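Local coordinates for replication initiation and membrane attachment protein (Geobacillus stearothermophilus 10, PDB 5WTN), which probably works as a tetramer in the primosome, helping to load the replicative helicase when chromosomal DNA replication is initiated or restarted, at residues R13-S18 with L104-L109; E24-V29 with R110-P115; R159-V164 with Y199-G204; F238-P243 with R268-W273. All blocks are in the same frame, centred on the assembly; numbering follows the deposited sequence.

Contact 1. Residues R13-S18 with L104-L109; sequences RYTVQS and LFLYEL
Arg13 to Gln17 and Leu104 to Leu109 run side by side as the parallel pair at the middle of a mixed sheet, with strand 61-62 beyond one and strand 90-95 beyond the other. Their short axes approach to 4.4 Å at 21°. Backbone bonds alternate in direction: Phe105 N to Arg13 O, Thr15 N to Phe105 O, Tyr107 N to Thr15 O (2.7 Å), Gln17 N to Tyr107 O (2.8 Å) and Leu109 N to Gln17 O. Ser18 OG donates to Leu109 O at 2.8 Å, from above its carbonyl plane.

One face carries Tyr14, Val16, Phe105 and Tyr107. Chi1 of 68° sets Tyr14 CG between the backbone N and the carbonyl carbon; CB lies 3.5 Å from Tyr107 CE2, and the rings, inclined at 36°, send their hydroxyls to Glu52 and His63. On the other face Thr15 CG2 rests 3.6 Å from Leu106 CG, and Leu106 CD2 lies 3.6 Å from Gln17 OE1. Phe154 of the second subunit packs on Leu104 and Leu106.

Backbone bonds thus fix the register; apolar contacts dominate the Tyr14/Tyr107 face, the Leu106 face mixes methyls with the Gln17 amide, and Arg13 and Glu108 pair outside, with Glu60 and Arg19.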
loop_
_atom_site.group_PDB
_atom_site.type_symbol
_atom_site.label_atom_id
_atom_site.label_comp_id
_atom_site.label_asym_id
_atom_site.label_seq_id
_atom_site.Cartn_x
_atom_site.Cartn_y
_atom_site.Cartn_z
ATOM N N ARG A 13 7.936 -27.977 -11.920
ATOM C CA ARG A 13 7.202 -26.749 -12.227
ATOM C C ARG A 13 6.306 -26.268 -11.084
ATOM O O ARG A 13 5.769 -27.074 -10.326
ATOM C CB ARG A 13 6.368 -26.930 -13.499
ATOM C CG ARG A 13 7.173 -27.373 -14.710
ATOM C CD ARG A 13 6.344 -27.298 -15.981
ATOM N NE ARG A 13 4.963 -27.717 -15.759
ATOM C CZ ARG A 13 4.549 -28.979 -15.799
ATOM N NH1 ARG A 13 5.411 -29.954 -16.053
ATOM N NH2 ARG A 13 3.273 -29.267 -15.584
ATOM N N TYR A 14 6.147 -24.950 -10.972
ATOM C CA TYR A 14 5.248 -24.381 -9.976
ATOM C C TYR A 14 4.280 -23.358 -10.545
ATOM O O TYR A 14 4.429 -22.864 -11.668
ATOM C CB TYR A 14 6.027 -23.749 -8.835
ATOM C CG TYR A 14 6.797 -22.511 -9.221
ATOM C CD1 TYR A 14 6.281 -21.237 -8.985
ATOM C CD2 TYR A 14 8.057 -22.607 -9.786
ATOM C CE1 TYR A 14 7.001 -20.091 -9.313
ATOM C CE2 TYR A 14 8.787 -21.458 -10.117
ATOM C CZ TYR A 14 8.250 -20.209 -9.882
ATOM O OH TYR A 14 8.969 -19.086 -10.218
ATOM N N THR A 15 3.271 -23.063 -9.743
ATOM C CA THR A 15 2.455 -21.884 -9.923
ATOM C C THR A 15 2.297 -21.253 -8.546
ATOM O O THR A 15 2.358 -21.958 -7.536
ATOM C CB THR A 15 1.093 -22.236 -10.514
ATOM O OG1 THR A 15 0.309 -21.043 -10.592
ATOM C CG2 THR A 15 0.356 -23.243 -9.638
ATOM N N VAL A 16 2.128 -19.932 -8.499
ATOM C CA VAL A 16 1.833 -19.234 -7.248
ATOM C C VAL A 16 0.397 -18.742 -7.237
ATOM O O VAL A 16 -0.038 -18.055 -8.164
ATOM C CB VAL A 16 2.690 -17.994 -7.074
ATOM C CG1 VAL A 16 2.506 -17.430 -5.653
ATOM C CG2 VAL A 16 4.122 -18.294 -7.369
ATOM N N GLN A 17 -0.329 -19.047 -6.169
ATOM C CA GLN A 17 -1.718 -18.591 -6.046
ATOM C C GLN A 17 -2.086 -18.060 -4.653
ATOM O O GLN A 17 -1.388 -18.320 -3.655
ATOM C CB GLN A 17 -2.674 -19.703 -6.512
ATOM C CG GLN A 17 -2.590 -19.904 -8.018
ATOM C CD GLN A 17 -3.317 -21.110 -8.532
ATOM O OE1 GLN A 17 -2.712 -21.970 -9.176
ATOM N NE2 GLN A 17 -4.622 -21.179 -8.294
ATOM N N SER A 18 -3.159 -17.279 -4.581
ATOM C CA SER A 18 -3.660 -16.868 -3.274
ATOM C C SER A 18 -5.124 -16.542 -3.341
ATOM O O SER A 18 -5.579 -16.003 -4.350
ATOM C CB SER A 18 -2.897 -15.644 -2.766
ATOM O OG SER A 18 -3.037 -15.515 -1.365
ATOM N N LEU A 104 4.453 -30.930 -10.809
ATOM C CA LEU A 104 3.835 -29.604 -10.843
ATOM C C LEU A 104 3.362 -29.164 -9.443
ATOM O O LEU A 104 2.421 -29.738 -8.905
ATOM C CB LEU A 104 2.663 -29.589 -11.827
ATOM C CG LEU A 104 1.816 -28.314 -11.875
ATOM C CD1 LEU A 104 2.666 -27.108 -12.232
ATOM C CD2 LEU A 104 0.661 -28.466 -12.842
ATOM N N PHE A 105 4.004 -28.145 -8.875
ATOM C CA PHE A 105 3.633 -27.628 -7.553
ATOM C C PHE A 105 2.666 -26.453 -7.608
ATOM O O PHE A 105 2.754 -25.611 -8.500
ATOM C CB PHE A 105 4.872 -27.172 -6.795
ATOM C CG PHE A 105 5.770 -28.283 -6.419
ATOM C CD1 PHE A 105 5.535 -29.010 -5.271
ATOM C CD2 PHE A 105 6.844 -28.629 -7.226
ATOM C CE1 PHE A 105 6.365 -30.055 -4.913
ATOM C CE2 PHE A 105 7.678 -29.683 -6.878
ATOM C CZ PHE A 105 7.436 -30.395 -5.718
ATOM N N LEU A 106 1.749 -26.399 -6.648
ATOM C CA LEU A 106 0.928 -25.216 -6.447
ATOM C C LEU A 106 1.386 -24.563 -5.149
ATOM O O LEU A 106 1.293 -25.155 -4.080
ATOM C CB LEU A 106 -0.540 -25.616 -6.349
ATOM C CG LEU A 106 -1.582 -24.652 -6.920
ATOM C CD1 LEU A 106 -2.947 -25.317 -6.992
ATOM C CD2 LEU A 106 -1.627 -23.388 -6.086
ATOM N N TYR A 107 1.908 -23.351 -5.244
ATOM C CA TYR A 107 2.317 -22.620 -4.055
ATOM C C TYR A 107 1.238 -21.632 -3.703
ATOM O O TYR A 107 1.065 -20.624 -4.381
ATOM C CB TYR A 107 3.612 -21.869 -4.331
ATOM C CG TYR A 107 4.794 -22.781 -4.435
ATOM C CD1 TYR A 107 4.913 -23.882 -3.601
ATOM C CD2 TYR A 107 5.779 -22.570 -5.378
ATOM C CE1 TYR A 107 5.998 -24.745 -3.689
ATOM C CE2 TYR A 107 6.872 -23.430 -5.479
ATOM C CZ TYR A 107 6.976 -24.518 -4.632
ATOM O OH TYR A 107 8.051 -25.377 -4.719
ATOM N N GLU A 108 0.514 -21.922 -2.631
ATOM C CA GLU A 108 -0.633 -21.098 -2.239
ATOM C C GLU A 108 -0.229 -20.179 -1.084
ATOM O O GLU A 108 -0.021 -20.614 0.049
ATOM C CB GLU A 108 -1.833 -22.005 -1.908
ATOM C CG GLU A 108 -2.936 -21.420 -1.043
ATOM C CD GLU A 108 -3.868 -20.477 -1.797
ATOM O OE1 GLU A 108 -3.704 -20.319 -3.032
ATOM O OE2 GLU A 108 -4.767 -19.890 -1.149
ATOM N N LEU A 109 -0.094 -18.897 -1.384
ATOM C CA LEU A 109 0.381 -17.959 -0.376
ATOM C C LEU A 109 -0.671 -17.616 0.661
ATOM O O LEU A 109 -1.827 -17.347 0.340
ATOM C CB LEU A 109 0.849 -16.675 -1.037
ATOM C CG LEU A 109 2.283 -16.662 -1.513
ATOM C CD1 LEU A 109 2.534 -15.324 -2.108
ATOM C CD2 LEU A 109 3.212 -16.871 -0.333
#

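Contact 2. Residues E24-V29 with R110-P115; sequences EVDRKV and RPPLAP
Asp26 and Val29, one helical turn apart, present their side chains to the proline-rich segment Arg110-Pro115. Two kinds of packing make up the contact; between residues 24-29 and 110-115 it is packing alone, without a hydrogen bond.

The first is a polar side chain laid against a ring. Asp26 CB is 3.6 Å from Pro112 CG, and OD1 stands at the same 3.6 Å from that CG, the two side chains crossing at about a right angle. Chi1 of -59° puts Asp26 CG beside the backbone N; OD2 accepts from Gln23 N just before the helix. An alanine here keeps CB on the Pro112 ring but would probably leave Gln23 N without this acceptor and part of the ring less well covered.

The second is apolar. The methyls of Val29 divide between two prolines: CG1 is 3.9 Å from Pro112 CB, and CG2 is 4.0 Å from Pro115 CG.

Asp26 and Val29 in the opening turns of helix 24-38, and Tyr34 further on, whose hydroxyl bonds Leu113 N, line the passage from strand 104-109 to helix 115-119.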
loop_
_atom_site.group_PDB
_atom_site.type_symbol
_atom_site.label_atom_id
_atom_site.label_comp_id
_atom_site.label_asym_id
_atom_site.label_seq_id
_atom_site.Cartn_x
_atom_site.Cartn_y
_atom_site.Cartn_z
ATOM N N GLU A 24 0.438 -3.908 2.922
ATOM C CA GLU A 24 1.475 -3.231 3.688
ATOM C C GLU A 24 1.590 -3.776 5.107
ATOM O O GLU A 24 2.655 -4.244 5.513
ATOM C CB GLU A 24 1.215 -1.724 3.726
ATOM C CG GLU A 24 2.412 -0.898 4.167
ATOM C CD GLU A 24 2.649 0.306 3.276
ATOM O OE1 GLU A 24 1.798 0.580 2.404
ATOM O OE2 GLU A 24 3.688 0.979 3.448
ATOM N N VAL A 25 0.499 -3.710 5.862
ATOM C CA VAL A 25 0.531 -4.161 7.262
ATOM C C VAL A 25 1.178 -5.541 7.399
ATOM O O VAL A 25 2.090 -5.718 8.218
ATOM C CB VAL A 25 -0.860 -4.215 7.902
ATOM C CG1 VAL A 25 -0.809 -4.906 9.282
ATOM C CG2 VAL A 25 -1.428 -2.824 8.015
ATOM N N ASP A 26 0.707 -6.503 6.602
ATOM C CA ASP A 26 1.322 -7.826 6.534
ATOM C C ASP A 26 2.837 -7.740 6.374
ATOM O O ASP A 26 3.574 -8.507 6.981
ATOM C CB ASP A 26 0.766 -8.614 5.350
ATOM C CG ASP A 26 -0.731 -8.792 5.412
ATOM O OD1 ASP A 26 -1.259 -9.117 6.499
ATOM O OD2 ASP A 26 -1.379 -8.617 4.360
ATOM N N ARG A 27 3.304 -6.799 5.567
ATOM C CA ARG A 27 4.732 -6.704 5.295
ATOM C C ARG A 27 5.536 -6.360 6.537
ATOM O O ARG A 27 6.697 -6.747 6.661
ATOM C CB ARG A 27 5.027 -5.671 4.210
ATOM C CG ARG A 27 6.444 -5.752 3.678
ATOM C CD ARG A 27 6.896 -4.411 3.172
ATOM N NE ARG A 27 7.157 -3.542 4.304
ATOM C CZ ARG A 27 6.813 -2.266 4.368
ATOM N NH1 ARG A 27 6.171 -1.693 3.360
ATOM N NH2 ARG A 27 7.106 -1.578 5.460
ATOM N N LYS A 28 4.925 -5.607 7.445
ATOM C CA LYS A 28 5.588 -5.214 8.682
ATOM C C LYS A 28 5.570 -6.375 9.665
ATOM O O LYS A 28 6.562 -6.655 10.337
ATOM C CB LYS A 28 4.903 -3.992 9.295
ATOM C CG LYS A 28 4.693 -2.845 8.320
ATOM C CD LYS A 28 4.454 -1.534 9.053
ATOM C CE LYS A 28 3.711 -0.539 8.178
ATOM N NZ LYS A 28 3.445 0.740 8.893
ATOM N N VAL A 29 4.428 -7.050 9.738
ATOM C CA VAL A 29 4.275 -8.222 10.586
ATOM C C VAL A 29 5.283 -9.277 10.157
ATOM O O VAL A 29 5.885 -9.955 10.989
ATOM C CB VAL A 29 2.854 -8.808 10.496
ATOM C CG1 VAL A 29 2.786 -10.147 11.215
ATOM C CG2 VAL A 29 1.841 -7.832 11.073
ATOM N N ARG A 110 -0.266 -17.596 1.916
ATOM C CA ARG A 110 -1.174 -17.206 2.980
ATOM C C ARG A 110 -0.675 -15.930 3.647
ATOM O O ARG A 110 0.522 -15.717 3.810
ATOM C CB ARG A 110 -1.283 -18.346 3.969
ATOM C CG ARG A 110 -1.719 -19.656 3.314
ATOM C CD ARG A 110 -2.143 -20.664 4.363
ATOM N NE ARG A 110 -3.040 -20.033 5.334
ATOM C CZ ARG A 110 -4.357 -20.223 5.385
ATOM N NH1 ARG A 110 -4.957 -21.073 4.549
ATOM N NH2 ARG A 110 -5.068 -19.567 6.294
ATOM N N PRO A 111 -1.604 -15.043 4.012
ATOM C CA PRO A 111 -1.236 -13.794 4.710
ATOM C C PRO A 111 -0.853 -14.080 6.154
ATOM O O PRO A 111 -1.303 -15.078 6.725
ATOM C CB PRO A 111 -2.523 -12.979 4.652
ATOM C CG PRO A 111 -3.262 -13.576 3.459
ATOM C CD PRO A 111 -2.992 -15.025 3.526
ATOM N N PRO A 112 -0.014 -13.228 6.743
ATOM C CA PRO A 112 0.325 -13.517 8.137
ATOM C C PRO A 112 -0.864 -13.355 9.073
ATOM O O PRO A 112 -1.946 -12.915 8.683
ATOM C CB PRO A 112 1.416 -12.484 8.463
ATOM C CG PRO A 112 1.353 -11.481 7.378
ATOM C CD PRO A 112 0.776 -12.132 6.172
ATOM N N LEU A 113 -0.662 -13.701 10.327
ATOM C CA LEU A 113 -1.692 -13.445 11.310
ATOM C C LEU A 113 -1.820 -11.942 11.525
ATOM O O LEU A 113 -0.908 -11.165 11.203
ATOM C CB LEU A 113 -1.353 -14.125 12.621
ATOM C CG LEU A 113 -1.463 -15.633 12.718
ATOM C CD1 LEU A 113 -0.912 -16.080 14.076
ATOM C CD2 LEU A 113 -2.907 -16.055 12.512
ATOM N N ALA A 114 -2.973 -11.517 12.031
ATOM C CA ALA A 114 -3.122 -10.121 12.435
ATOM C C ALA A 114 -2.348 -10.008 13.729
ATOM O O ALA A 114 -2.291 -10.960 14.506
ATOM C CB ALA A 114 -4.557 -9.781 12.640
ATOM N N PRO A 115 -1.721 -8.863 13.955
ATOM C CA PRO A 115 -0.916 -8.714 15.172
ATOM C C PRO A 115 -1.636 -9.189 16.464
ATOM O O PRO A 115 -0.983 -9.800 17.303
ATOM C CB PRO A 115 -0.661 -7.203 15.234
ATOM C CG PRO A 115 -0.789 -6.741 13.835
ATOM C CD PRO A 115 -1.735 -7.652 13.121
#

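Contact 3. Residues R159-V164 with Y199-G204; sequences RSFSDV and YVLDDG
Ser160 and Phe161, the N-cap and first residue of the short helix 161-164, meet the extended chain of Val200 to Asp202. The helix start is a set of N-H groups needing acceptors, and the other segment supplies one: Phe161 N donates to Val200 O at 2.9 Å, with 166° at the hydrogen and the donor nearly in line with the carbonyl bond. The second bond runs the opposite way. Asp202 N donates to Ser162 OG at 3.0 Å and 172°, so a backbone N-H of the loop is satisfied by a helix side chain. Ser162 OG is also hydrogen-bonded to Ser160 OG, 3.1 Å away, with either able to donate. A weak bond from Ser160 N to Asp163 OD2 joins the cap to the first turn.

Next to these polar links Phe161 and Tyr199 pack together. Tyr199 OH bonds Asp121 of the second subunit, tying this loop into the tetramer. Chi1 of -166° turns CG of Phe161 anti to the backbone N; its CD1 lies 3.9 Å above one face of the Tyr199 ring, displaced toward the rim, while its CB lies 3.7 Å from Leu201 CD2.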
loop_
_atom_site.group_PDB
_atom_site.type_symbol
_atom_site.label_atom_id
_atom_site.label_comp_id
_atom_site.label_asym_id
_atom_site.label_seq_id
_atom_site.Cartn_x
_atom_site.Cartn_y
_atom_site.Cartn_z
ATOM N N ARG A 159 -25.954 5.086 14.394
ATOM C CA ARG A 159 -27.197 4.646 13.730
ATOM C C ARG A 159 -27.074 3.245 13.113
ATOM O O ARG A 159 -25.984 2.815 12.697
ATOM C CB ARG A 159 -27.655 5.623 12.633
ATOM C CG ARG A 159 -27.936 7.053 13.082
ATOM C CD ARG A 159 -28.804 7.131 14.350
ATOM N NE ARG A 159 -29.637 8.335 14.345
ATOM C CZ ARG A 159 -29.194 9.565 14.619
ATOM N NH1 ARG A 159 -27.915 9.770 14.931
ATOM N NH2 ARG A 159 -30.033 10.600 14.579
ATOM N N SER A 160 -28.208 2.547 13.053
ATOM C CA SER A 160 -28.297 1.235 12.426
ATOM C C SER A 160 -28.649 1.384 10.955
ATOM O O SER A 160 -28.867 2.491 10.474
ATOM C CB SER A 160 -29.379 0.415 13.107
ATOM O OG SER A 160 -30.655 0.987 12.874
ATOM N N PHE A 161 -28.716 0.268 10.239
ATOM C CA PHE A 161 -29.008 0.299 8.817
ATOM C C PHE A 161 -30.440 0.765 8.630
ATOM O O PHE A 161 -30.730 1.582 7.757
ATOM C CB PHE A 161 -28.834 -1.103 8.239
ATOM C CG PHE A 161 -28.779 -1.148 6.733
ATOM C CD1 PHE A 161 -27.555 -1.201 6.073
ATOM C CD2 PHE A 161 -29.940 -1.157 5.979
ATOM C CE1 PHE A 161 -27.487 -1.249 4.677
ATOM C CE2 PHE A 161 -29.881 -1.206 4.587
ATOM C CZ PHE A 161 -28.647 -1.256 3.933
ATOM N N SER A 162 -31.331 0.230 9.464
ATOM C CA SER A 162 -32.764 0.493 9.362
ATOM C C SER A 162 -33.103 1.934 9.738
ATOM O O SER A 162 -34.089 2.487 9.245
ATOM C CB SER A 162 -33.532 -0.479 10.243
ATOM O OG SER A 162 -32.912 -0.604 11.511
ATOM N N ASP A 163 -32.278 2.536 10.601
ATOM C CA ASP A 163 -32.404 3.945 10.963
ATOM C C ASP A 163 -32.198 4.870 9.765
ATOM O O ASP A 163 -32.904 5.856 9.623
ATOM C CB ASP A 163 -31.395 4.319 12.063
ATOM C CG ASP A 163 -31.808 3.817 13.458
ATOM O OD1 ASP A 163 -32.961 3.344 13.618
ATOM O OD2 ASP A 163 -30.977 3.904 14.400
ATOM N N VAL A 164 -31.188 4.578 8.950
ATOM C CA VAL A 164 -30.754 5.438 7.840
ATOM C C VAL A 164 -31.277 5.080 6.449
ATOM O O VAL A 164 -31.189 5.882 5.514
ATOM C CB VAL A 164 -29.206 5.432 7.802
ATOM C CG1 VAL A 164 -28.642 6.510 6.885
ATOM C CG2 VAL A 164 -28.699 5.625 9.194
ATOM N N TYR A 199 -22.927 -4.277 9.786
ATOM C CA TYR A 199 -24.085 -3.413 9.902
ATOM C C TYR A 199 -25.120 -4.160 10.749
ATOM O O TYR A 199 -25.051 -5.399 10.863
ATOM C CB TYR A 199 -24.625 -2.974 8.528
ATOM C CG TYR A 199 -25.271 -4.046 7.681
ATOM C CD1 TYR A 199 -26.509 -4.570 8.013
ATOM C CD2 TYR A 199 -24.668 -4.497 6.513
ATOM C CE1 TYR A 199 -27.113 -5.542 7.235
ATOM C CE2 TYR A 199 -25.273 -5.463 5.720
ATOM C CZ TYR A 199 -26.495 -5.985 6.091
ATOM O OH TYR A 199 -27.108 -6.955 5.325
ATOM N N VAL A 200 -26.048 -3.427 11.365
ATOM C CA VAL A 200 -27.104 -4.071 12.142
ATOM C C VAL A 200 -28.463 -3.541 11.736
ATOM O O VAL A 200 -28.557 -2.429 11.207
ATOM C CB VAL A 200 -26.919 -3.894 13.661
ATOM C CG1 VAL A 200 -25.867 -4.859 14.180
ATOM C CG2 VAL A 200 -26.560 -2.463 13.993
ATOM N N LEU A 201 -29.501 -4.349 11.962
ATOM C CA LEU A 201 -30.873 -3.924 11.710
ATOM C C LEU A 201 -31.629 -4.003 13.013
ATOM O O LEU A 201 -31.449 -4.943 13.785
ATOM C CB LEU A 201 -31.562 -4.818 10.680
ATOM C CG LEU A 201 -31.149 -4.829 9.206
ATOM C CD1 LEU A 201 -31.735 -6.067 8.525
ATOM C CD2 LEU A 201 -31.589 -3.571 8.472
ATOM N N ASP A 202 -32.499 -3.030 13.263
ATOM C CA ASP A 202 -33.323 -3.044 14.467
ATOM C C ASP A 202 -34.325 -4.197 14.415
ATOM O O ASP A 202 -35.029 -4.370 13.420
ATOM C CB ASP A 202 -34.060 -1.713 14.630
ATOM C CG ASP A 202 -34.206 -1.303 16.082
ATOM O OD1 ASP A 202 -33.172 -1.104 16.753
ATOM O OD2 ASP A 202 -35.356 -1.180 16.552
ATOM N N ASP A 203 -34.386 -4.984 15.486
ATOM C CA ASP A 203 -35.283 -6.132 15.531
ATOM C C ASP A 203 -36.716 -5.717 15.202
ATOM O O ASP A 203 -37.566 -6.567 14.928
ATOM C CB ASP A 203 -35.206 -6.838 16.889
ATOM C CG ASP A 203 -34.004 -7.762 16.997
ATOM O OD1 ASP A 203 -33.955 -8.580 17.942
ATOM O OD2 ASP A 203 -33.110 -7.678 16.123
ATOM N N GLY A 204 -36.965 -4.409 15.201
ATOM C CA GLY A 204 -38.266 -3.868 14.869
ATOM C C GLY A 204 -38.608 -3.917 13.390
ATOM O O GLY A 204 -39.756 -3.679 13.011
#

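Contact 4. Residues F238-P243 with R268-W273; sequences FLYGIP and RAAREW
The six-membered ring of Trp273 receives Ile242 over one face: CG1 lies 4.1 Å from its centroid and 24° off the normal, a CH-pi contact. Near the outer rim Pro243 CD comes to 3.9 Å from CZ2, and Tyr240 O to 3.7 Å from CZ3, both oblique to the ring. Tyr240 is flanked on both faces, with Ala270 O above the rim of one and the neighbouring Leu239 CD2 over the other.

Ala270 CB meets Ile242 CD1 at 3.9 Å and Tyr240 CD2 at 4.1 Å, and Tyr240 OH lies 4.0 Å from Arg271 CB. Chi1 of -177° holds Trp273 CG anti to the backbone N, and from there the indole extends toward Ile242 and Pro243. Its NE1 is hydrogen-bonded to Glu246 of helix 244-254. An alanine in place of Trp273 would probably leave Ile242 and Pro243 without the ring they lie against and Glu246 without its indole donor.

Gly241, at positive phi, ends helix 227-240, and Pro243 is the N-cap of helix 244-254. Here helix 263-278 packs apolar side chains against the short link, Gly241 to Pro243, joining those two helices, a layout consistent with a small helical domain of the DnaB/DnaD type.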
loop_
_atom_site.group_PDB
_atom_site.type_symbol
_atom_site.label_atom_id
_atom_site.label_comp_id
_atom_site.label_asym_id
_atom_site.label_seq_id
_atom_site.Cartn_x
_atom_site.Cartn_y
_atom_site.Cartn_z
ATOM N N PHE A 238 -36.508 -7.341 5.779
ATOM C CA PHE A 238 -36.275 -5.931 5.546
ATOM C C PHE A 238 -36.037 -5.682 4.067
ATOM O O PHE A 238 -36.576 -4.741 3.488
ATOM C CB PHE A 238 -35.082 -5.454 6.367
ATOM C CG PHE A 238 -34.632 -4.062 6.026
ATOM C CD1 PHE A 238 -35.109 -2.969 6.735
ATOM C CD2 PHE A 238 -33.723 -3.842 4.990
ATOM C CE1 PHE A 238 -34.688 -1.680 6.409
ATOM C CE2 PHE A 238 -33.306 -2.565 4.658
ATOM C CZ PHE A 238 -33.784 -1.483 5.365
ATOM N N LEU A 239 -35.201 -6.521 3.469
ATOM C CA LEU A 239 -34.841 -6.375 2.067
ATOM C C LEU A 239 -36.053 -6.566 1.157
ATOM O O LEU A 239 -36.235 -5.810 0.207
ATOM C CB LEU A 239 -33.749 -7.380 1.700
ATOM C CG LEU A 239 -33.375 -7.472 0.219
ATOM C CD1 LEU A 239 -32.657 -6.223 -0.197
ATOM C CD2 LEU A 239 -32.521 -8.689 -0.083
ATOM N N TYR A 240 -36.844 -7.603 1.434
ATOM C CA TYR A 240 -37.987 -7.974 0.600
ATOM C C TYR A 240 -39.405 -7.569 1.063
ATOM O O TYR A 240 -40.383 -7.796 0.338
ATOM C CB TYR A 240 -37.929 -9.477 0.374
ATOM C CG TYR A 240 -36.730 -9.900 -0.437
ATOM C CD1 TYR A 240 -36.461 -9.317 -1.659
ATOM C CD2 TYR A 240 -35.865 -10.876 0.022
ATOM C CE1 TYR A 240 -35.379 -9.705 -2.421
ATOM C CE2 TYR A 240 -34.768 -11.271 -0.730
ATOM C CZ TYR A 240 -34.529 -10.680 -1.958
ATOM O OH TYR A 240 -33.436 -11.051 -2.728
ATOM N N GLY A 241 -39.524 -6.984 2.252
ATOM C CA GLY A 241 -40.820 -6.582 2.767
ATOM C C GLY A 241 -41.750 -7.738 3.112
ATOM O O GLY A 241 -42.980 -7.597 3.108
ATOM N N ILE A 242 -41.167 -8.885 3.431
ATOM C CA ILE A 242 -41.946 -10.081 3.746
ATOM C C ILE A 242 -42.614 -9.981 5.123
ATOM O O ILE A 242 -41.941 -9.824 6.138
ATOM C CB ILE A 242 -41.044 -11.349 3.720
ATOM C CG1 ILE A 242 -40.315 -11.469 2.383
ATOM C CG2 ILE A 242 -41.847 -12.608 3.992
ATOM C CD1 ILE A 242 -39.398 -12.631 2.327
ATOM N N PRO A 243 -43.950 -10.092 5.164
ATOM C CA PRO A 243 -44.723 -10.148 6.419
ATOM C C PRO A 243 -44.470 -11.447 7.202
ATOM O O PRO A 243 -43.930 -12.397 6.634
ATOM C CB PRO A 243 -46.173 -10.075 5.939
ATOM C CG PRO A 243 -46.131 -10.544 4.529
ATOM C CD PRO A 243 -44.818 -10.095 3.975
ATOM N N ARG A 268 -33.257 -18.439 -0.936
ATOM C CA ARG A 268 -33.856 -18.721 -2.239
ATOM C C ARG A 268 -35.366 -18.555 -2.220
ATOM O O ARG A 268 -35.928 -17.912 -3.096
ATOM C CB ARG A 268 -33.513 -20.136 -2.702
ATOM C CG ARG A 268 -32.021 -20.374 -2.878
ATOM C CD ARG A 268 -31.709 -21.613 -3.718
ATOM N NE ARG A 268 -30.333 -22.043 -3.476
ATOM C CZ ARG A 268 -29.995 -22.993 -2.608
ATOM N NH1 ARG A 268 -30.942 -23.631 -1.920
ATOM N NH2 ARG A 268 -28.716 -23.316 -2.433
ATOM N N ALA A 269 -36.012 -19.152 -1.224
ATOM C CA ALA A 269 -37.455 -19.069 -1.064
ATOM C C ALA A 269 -37.901 -17.615 -1.016
ATOM O O ALA A 269 -38.881 -17.234 -1.661
ATOM C CB ALA A 269 -37.872 -19.773 0.201
ATOM N N ALA A 270 -37.170 -16.818 -0.240
ATOM C CA ALA A 270 -37.410 -15.389 -0.121
ATOM C C ALA A 270 -37.251 -14.682 -1.467
ATOM O O ALA A 270 -38.136 -13.927 -1.882
ATOM C CB ALA A 270 -36.478 -14.790 0.915
ATOM N N ARG A 271 -36.127 -14.925 -2.141
ATOM C CA ARG A 271 -35.867 -14.340 -3.459
ATOM C C ARG A 271 -36.976 -14.705 -4.448
ATOM O O ARG A 271 -37.371 -13.881 -5.269
ATOM C CB ARG A 271 -34.476 -14.756 -3.988
ATOM C CG ARG A 271 -34.174 -14.382 -5.459
ATOM C CD ARG A 271 -32.669 -14.495 -5.843
ATOM N NE ARG A 271 -31.966 -15.619 -5.206
ATOM C CZ ARG A 271 -31.058 -15.495 -4.229
ATOM N NH1 ARG A 271 -30.721 -14.291 -3.767
ATOM N NH2 ARG A 271 -30.477 -16.576 -3.711
ATOM N N GLU A 272 -37.493 -15.927 -4.347
ATOM C CA GLU A 272 -38.578 -16.386 -5.205
ATOM C C GLU A 272 -39.882 -15.649 -4.880
ATOM O O GLU A 272 -40.550 -15.111 -5.768
ATOM C CB GLU A 272 -38.780 -17.900 -5.043
ATOM C CG GLU A 272 -37.680 -18.784 -5.654
ATOM C CD GLU A 272 -37.830 -20.272 -5.292
ATOM O OE1 GLU A 272 -38.920 -20.689 -4.829
ATOM O OE2 GLU A 272 -36.848 -21.031 -5.466
ATOM N N TRP A 273 -40.246 -15.645 -3.604
ATOM C CA TRP A 273 -41.441 -14.954 -3.127
ATOM C C TRP A 273 -41.502 -13.524 -3.660
ATOM O O TRP A 273 -42.559 -13.052 -4.069
ATOM C CB TRP A 273 -41.437 -14.954 -1.597
ATOM C CG TRP A 273 -42.641 -14.343 -0.934
ATOM C CD1 TRP A 273 -43.723 -15.008 -0.432
ATOM C CD2 TRP A 273 -42.868 -12.948 -0.658
ATOM N NE1 TRP A 273 -44.615 -14.115 0.122
ATOM C CE2 TRP A 273 -44.113 -12.847 -0.004
ATOM C CE3 TRP A 273 -42.142 -11.777 -0.908
ATOM C CZ2 TRP A 273 -44.647 -11.620 0.405
ATOM C CZ3 TRP A 273 -42.674 -10.561 -0.502
ATOM C CH2 TRP A 273 -43.913 -10.490 0.148
#

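The four contacts fall into two pairs that do not touch. Contacts 1 and 2 have centres about 20 Å apart and adjoin in sequence: strand 104-109 runs straight into the linker 110-115, and strand 13-17 precedes helix 24-38, so their segments alternate along the chain. Contacts 3 and 4, with centres about 18 Å apart, touch directly through Phe238, whose CE2 lies 3.7 Å from Phe161 CE2 and whose CG lies 3.9 Å from Leu201 CD2. Between the pairs the gaps are wide: contacts 1 and 3 are about 43 Å apart by centres and contacts 2 and 3 about 33 Å. All four meet the second subunit, consistent with both pairs contributing to the tetramer.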